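Endoglucanase (Clostridium thermocellum, PDB 2E4T) probably cleaves internal beta-1,4-glucosidic bonds of cellulose and xyloglucan through this family 44 glycoside hydrolase domain, one piece of a longer, multidomain enzyme. Local coordinates at residues Gly393-Ser396 against Thr400-Gly403; Gly29-Leu34 against Ala40-Gly45. All blocks are in the same frame, centred on the assembly; numbering follows the deposited sequence.

Contact 1: Gly393-Ser396 against Thr400-Gly403; sequences GDAS and TEAG. With ZN (zinc ion), chain B.
A395 and E401 meet around a zinc ion, in the beta-alpha loop and following helix that come after the last strand of the TIM barrel. From 393-396 it is a backbone atom that reaches the metal: the carbonyl O of A395 lies 2.0 Å from the zinc. Facing it, E401 sends its carboxylate from helix 398-408, with OE1 1.9 Å from the zinc. The two oxygens subtend about 110° at the metal, close to a tetrahedral value, and D35 OD2 adds a third ligand from the same chain. Grip by the carboxylate is lopsided, since E401 OE2 stays 2.7 Å from the zinc. With CG anti to the carbonyl carbon (chi1 -70°) the glutamate side chain sets off toward the loop, and its extended course beyond CG gives it the reach. Its OE2 also passes 3.1 Å from A395 CA, so the side chain is packed against the loop backbone. A small alanine suits a position where the main chain itself must be the ligand and where CB already sits beside both E401 OE2 and the metal. A395 is itself the middle residue of an Asx turn: D394 OD1 accepts from the S396 backbone N, which approaches from above the carboxylate plane, while S396 OG donates to the syn lone pair of that same D394 OD1 at 2.6 Å.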
ATOM      1  N   GLY A 393       3.624   7.861  -5.370  1.00  5.48           N
ATOM      2  CA  GLY A 393       3.615   8.825  -6.457  1.00  6.03           C
ATOM      3  C   GLY A 393       3.116  10.148  -5.947  1.00  5.31           C
ATOM      4  O   GLY A 393       2.499  10.244  -4.886  1.00  6.17           O
ATOM      5  N   ASP A 394       3.379  11.207  -6.721  1.00  6.46           N
ATOM      6  CA  ASP A 394       3.151  12.567  -6.236  1.00  6.18           C
ATOM      7  C   ASP A 394       1.795  13.153  -6.667  1.00  5.65           C
ATOM      8  O   ASP A 394       0.970  12.505  -7.336  1.00  5.79           O
ATOM      9  CB  ASP A 394       4.340  13.469  -6.576  1.00  7.86           C
ATOM     10  CG  ASP A 394       4.440  13.817  -8.013  1.00  9.34           C
ATOM     11  OD1 ASP A 394       3.413  13.728  -8.753  1.00  8.62           O
ATOM     12  OD2 ASP A 394       5.563  14.241  -8.425  1.00 14.13           O
ATOM     13  N   ALA A 395       1.590  14.415  -6.269  1.00  6.16           N
ATOM     14  CA  ALA A 395       0.318  15.086  -6.431  1.00  5.61           C
ATOM     15  C   ALA A 395       0.017  15.463  -7.876  1.00  5.61           C
ATOM     16  O   ALA A 395      -1.079  15.969  -8.186  1.00  6.21           O
ATOM     17  CB  ALA A 395       0.277  16.316  -5.527  1.00  6.92           C
ATOM     18  N   SER A 396       0.966  15.221  -8.804  1.00  5.75           N
ATOM     19  CA  SER A 396       0.696  15.457 -10.214  1.00  6.02           C
ATOM     20  C   SER A 396      -0.156  14.351 -10.843  1.00  6.21           C
ATOM     21  O   SER A 396      -0.592  14.470 -11.991  1.00  7.07           O
ATOM     22  CB  SER A 396       1.978  15.629 -11.021  1.00  6.92           C
ATOM     23  OG  SER A 396       2.663  14.400 -11.178  1.00  8.66           O
ATOM     24  N   THR A 400      -5.095   9.512 -10.772  1.00  5.45           N
ATOM     25  CA  THR A 400      -4.980   8.565  -9.668  1.00  5.32           C
ATOM     26  C   THR A 400      -5.714   9.120  -8.448  1.00  5.19           C
ATOM     27  O   THR A 400      -6.423   8.392  -7.706  1.00  5.54           O
ATOM     28  CB  THR A 400      -3.495   8.341  -9.319  1.00  5.61           C
ATOM     29  OG1 THR A 400      -2.755   8.111 -10.504  1.00  6.44           O
ATOM     30  CG2 THR A 400      -3.323   7.249  -8.307  1.00  6.19           C
ATOM     31  N   GLU A 401      -5.523  10.419  -8.179  1.00  5.29           N
ATOM     32  CA  GLU A 401      -6.158  11.057  -7.037  1.00  5.30           C
ATOM     33  C   GLU A 401      -7.674  11.015  -7.138  1.00  5.00           C
ATOM     34  O   GLU A 401      -8.376  10.781  -6.140  1.00  5.52           O
ATOM     35  CB  GLU A 401      -5.657  12.503  -6.919  1.00  5.34           C
ATOM     36  CG  GLU A 401      -4.206  12.539  -6.484  1.00  5.62           C
ATOM     37  CD  GLU A 401      -3.584  13.940  -6.617  1.00  4.99           C
ATOM     38  OE1 GLU A 401      -3.969  14.719  -7.555  1.00  5.72           O
ATOM     39  OE2 GLU A 401      -2.661  14.271  -5.826  1.00  5.74           O
ATOM     40  N   ALA A 402      -8.223  11.249  -8.351  1.00  5.22           N
ATOM     41  CA  ALA A 402      -9.668  11.133  -8.559  1.00  5.33           C
ATOM     42  C   ALA A 402     -10.114   9.690  -8.239  1.00  5.29           C
ATOM     43  O   ALA A 402     -11.199   9.480  -7.681  1.00  5.55           O
ATOM     44  CB  ALA A 402     -10.028  11.496  -9.974  1.00  6.11           C
ATOM     45  N   GLY A 403      -9.319   8.692  -8.655  1.00  5.26           N
ATOM     46  CA  GLY A 403      -9.660   7.300  -8.375  1.00  5.63           C
ATOM     47  C   GLY A 403      -9.780   7.027  -6.873  1.00  5.41           C
ATOM     48  O   GLY A 403     -10.677   6.281  -6.429  1.00  6.46           O
TER
HETATM   49 ZN    ZN B 700      -2.928  16.351  -7.572  0.88  4.99          ZN

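Contact 2: Gly29-Leu34 against Ala40-Gly45; sequences GSNQEL and AKRFGG
The amide of N31 meets the guanidinium of R42 at its edge: N31 OD1 lies almost in the guanidinium plane and accepts from R42 NH1 at 2.8 Å, in a nearly straight bond of 167°. The amide itself is turned 86° from that plane, while G44 CA covers one guanidinium face, 3.7 Å above its centre, a close approach that suits a residue without a side chain. NH1 also forms a salt bridge to E359, and NH2 a hydrogen bond to N185. R42 gets there extended, with CG anti to its backbone N (chi1 171°), and runs side by side with N31, whose OD1 also touches R42 CD at 3.2 Å. N31 ND2 donates to the carbonyls of F391 and T358, so with OD1 on R42 both ends of the amide are held and its flip state is well defined. Between the backbones, S30 N donates to A40 O at 2.9 Å and R42 N to S30 O at 3.1 Å, a parallel bridge pairing S30 with K41. The K41 chain, bent at chi2, chi3 and chi4, curls back over S30, its CD 3.5 Å from S30 OG, and K41 NZ reaches N31 O through a water. S30 OG in turn donates to Q32 O. This bridge joins the two end strands of the parallel sheet and so closes the TIM barrel: 26-30 is flanked by 388-391, 40-43 by 104-109, and helix 88-99 covers K41 and F43.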
ATOM      1  N   GLY A  29      -4.797   4.525   1.076  1.00  4.83           N
ATOM      2  CA  GLY A  29      -3.722   5.343   1.615  1.00  5.27           C
ATOM      3  C   GLY A  29      -2.722   5.829   0.554  1.00  4.44           C
ATOM      4  O   GLY A  29      -2.767   5.465  -0.633  1.00  4.89           O
ATOM      5  N   SER A  30      -1.755   6.637   1.058  1.00  4.74           N
ATOM      6  CA  SER A  30      -0.675   7.112   0.202  1.00  4.54           C
ATOM      7  C   SER A  30       0.643   7.185   1.020  1.00  4.41           C
ATOM      8  O   SER A  30       0.644   7.247   2.247  1.00  5.09           O
ATOM      9  CB  SER A  30      -0.980   8.497  -0.423  1.00  5.22           C
ATOM     10  OG  SER A  30      -0.953   9.540   0.544  1.00  5.29           O
ATOM     11  N   ASN A  31       1.741   7.221   0.257  1.00  4.98           N
ATOM     12  CA  ASN A  31       3.072   7.516   0.790  1.00  4.84           C
ATOM     13  C   ASN A  31       3.397   9.006   0.753  1.00  4.99           C
ATOM     14  O   ASN A  31       4.063   9.515   1.665  1.00  5.86           O
ATOM     15  CB  ASN A  31       4.155   6.783   0.017  1.00  5.37           C
ATOM     16  CG  ASN A  31       4.180   5.296   0.277  1.00  5.08           C
ATOM     17  OD1 ASN A  31       4.888   4.828   1.191  1.00  6.66           O
ATOM     18  ND2 ASN A  31       3.489   4.497  -0.549  1.00  5.54           N
ATOM     19  N   GLN A  32       2.991   9.694  -0.329  1.00  5.40           N
ATOM     20  CA  GLN A  32       3.273  11.102  -0.539  1.00  5.34           C
ATOM     21  C   GLN A  32       2.069  11.946  -0.121  1.00  5.14           C
ATOM     22  O   GLN A  32       0.981  11.454   0.205  1.00  5.89           O
ATOM     23  CB  GLN A  32       3.619  11.375  -2.028  1.00  6.29           C
ATOM     24  CG  GLN A  32       5.021  10.921  -2.413  1.00  6.84           C
ATOM     25  CD  GLN A  32       5.247   9.435  -2.306  1.00  5.99           C
ATOM     26  OE1 GLN A  32       4.499   8.609  -2.839  1.00  6.20           O
ATOM     27  NE2 GLN A  32       6.332   9.063  -1.600  1.00  7.65           N
ATOM     28  N   GLU A  33       2.264  13.276  -0.155  1.00  5.56           N
ATOM     29  CA  GLU A  33       1.212  14.245   0.167  1.00  5.57           C
ATOM     30  C   GLU A  33       0.394  14.470  -1.104  1.00  5.73           C
ATOM     31  O   GLU A  33       0.843  15.136  -2.048  1.00  7.25           O
ATOM     32  CB  GLU A  33       1.823  15.550   0.678  1.00  6.15           C
ATOM     33  CG  GLU A  33       2.528  15.333   2.021  1.00  6.62           C
ATOM     34  CD  GLU A  33       3.236  16.540   2.599  1.00  7.64           C
ATOM     35  OE1 GLU A  33       3.656  17.455   1.849  1.00  9.81           O
ATOM     36  OE2 GLU A  33       3.400  16.578   3.863  1.00  7.42           O
ATOM     37  N   LEU A  34      -0.812  13.892  -1.138  1.00  5.56           N
ATOM     38  CA  LEU A  34      -1.678  13.923  -2.309  1.00  5.45           C
ATOM     39  C   LEU A  34      -2.814  14.927  -2.167  1.00  5.66           C
ATOM     40  O   LEU A  34      -3.284  15.238  -1.080  1.00  6.19           O
ATOM     41  CB  LEU A  34      -2.300  12.558  -2.565  1.00  5.92           C
ATOM     42  CG  LEU A  34      -1.339  11.422  -2.908  1.00  5.91           C
ATOM     43  CD1 LEU A  34      -2.155  10.148  -3.240  1.00  6.66           C
ATOM     44  CD2 LEU A  34      -0.415  11.787  -4.047  1.00  7.11           C
ATOM     45  N   ALA A  40      -4.748   6.220   4.995  1.00  4.90           N
ATOM     46  CA  ALA A  40      -3.532   5.734   5.644  1.00  4.90           C
ATOM     47  C   ALA A  40      -2.375   6.566   5.042  1.00  4.74           C
ATOM     48  O   ALA A  40      -2.417   6.985   3.893  1.00  4.99           O
ATOM     49  CB  ALA A  40      -3.290   4.227   5.395  1.00  5.73           C
ATOM     50  N   LYS A  41      -1.355   6.777   5.903  1.00  4.85           N
ATOM     51  CA  LYS A  41      -0.115   7.408   5.467  1.00  4.66           C
ATOM     52  C   LYS A  41       1.049   6.523   5.883  1.00  4.64           C
ATOM     53  O   LYS A  41       1.161   6.150   7.058  1.00  5.54           O
ATOM     54  CB  LYS A  41       0.052   8.807   6.089  1.00  5.22           C
ATOM     55  CG  LYS A  41      -0.794   9.874   5.438  1.00  5.36           C
ATOM     56  CD  LYS A  41      -0.535  10.091   3.937  1.00  5.44           C
ATOM     57  CE  LYS A  41       0.898  10.374   3.546  1.00  5.44           C
ATOM     58  NZ  LYS A  41       1.414  11.674   4.102  1.00  5.73           N
ATOM     59  N   ARG A  42       1.925   6.228   4.913  1.00  4.72           N
ATOM     60  CA  ARG A  42       3.147   5.464   5.166  1.00  4.73           C
ATOM     61  C   ARG A  42       4.364   6.370   5.033  1.00  4.61           C
ATOM     62  O   ARG A  42       4.521   7.057   4.022  1.00  4.87           O
ATOM     63  CB  ARG A  42       3.268   4.321   4.144  1.00  5.03           C
ATOM     64  CG  ARG A  42       4.629   3.605   4.200  1.00  5.04           C
ATOM     65  CD  ARG A  42       4.587   2.389   3.311  1.00  5.07           C
ATOM     66  NE  ARG A  42       5.824   1.625   3.239  1.00  5.38           N
ATOM     67  CZ  ARG A  42       6.717   1.685   2.261  1.00  5.37           C
ATOM     68  NH1 ARG A  42       6.672   2.624   1.332  1.00  6.49           N
ATOM     69  NH2 ARG A  42       7.662   0.718   2.255  1.00  7.61           N
ATOM     70  N   PHE A  43       5.206   6.315   6.101  1.00  4.66           N
ATOM     71  CA  PHE A  43       6.550   6.883   6.087  1.00  4.73           C
ATOM     72  C   PHE A  43       7.486   5.730   5.744  1.00  4.72           C
ATOM     73  O   PHE A  43       7.708   4.858   6.599  1.00  5.48           O
ATOM     74  CB  PHE A  43       6.853   7.458   7.480  1.00  5.40           C
ATOM     75  CG  PHE A  43       8.272   7.922   7.665  1.00  5.53           C
ATOM     76  CD1 PHE A  43       8.707   9.140   7.100  1.00  5.88           C
ATOM     77  CD2 PHE A  43       9.174   7.186   8.431  1.00  5.76           C
ATOM     78  CE1 PHE A  43      10.018   9.588   7.276  1.00  7.04           C
ATOM     79  CE2 PHE A  43      10.497   7.670   8.655  1.00  6.73           C
ATOM     80  CZ  PHE A  43      10.883   8.853   8.074  1.00  6.96           C
ATOM     81  N   GLY A  44       7.905   5.646   4.477  1.00  5.03           N
ATOM     82  CA  GLY A  44       8.630   4.477   4.035  1.00  5.85           C
ATOM     83  C   GLY A  44       9.376   4.781   2.761  1.00  5.39           C
ATOM     84  O   GLY A  44       9.456   5.922   2.302  1.00  6.43           O
ATOM     85  N   GLY A  45       9.934   3.719   2.152  1.00  6.46           N
ATOM     86  CA  GLY A  45      10.726   3.862   0.967  1.00  6.53           C
ATOM     87  C   GLY A  45      12.213   4.071   1.274  1.00  5.48           C
ATOM     88  O   GLY A  45      12.648   4.020   2.435  1.00  5.63           O
TER
HETATM   89  O   HOH W   1       3.750  11.998   2.714  1.00  6.58           O

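Contact 2 comes first along the chain and is complete before contact 1 begins; their centres lie 12 Å apart. Both belong to the TIM barrel. Contact 2 joins strands 26-30 and 40-43, while contact 1 follows strand 388-391, the neighbour of 26-30 in the sheet, and runs into helix 398-408. The two touch directly: G393 N lies 2.8 Å from Q32 OE1, a probable hydrogen bond, and L34 CD2 packs on G393 O. D35, next in sequence after L34, supplies a zinc ligand, so the metal ties the loop leaving the first barrel strand to the loop and helix after the last.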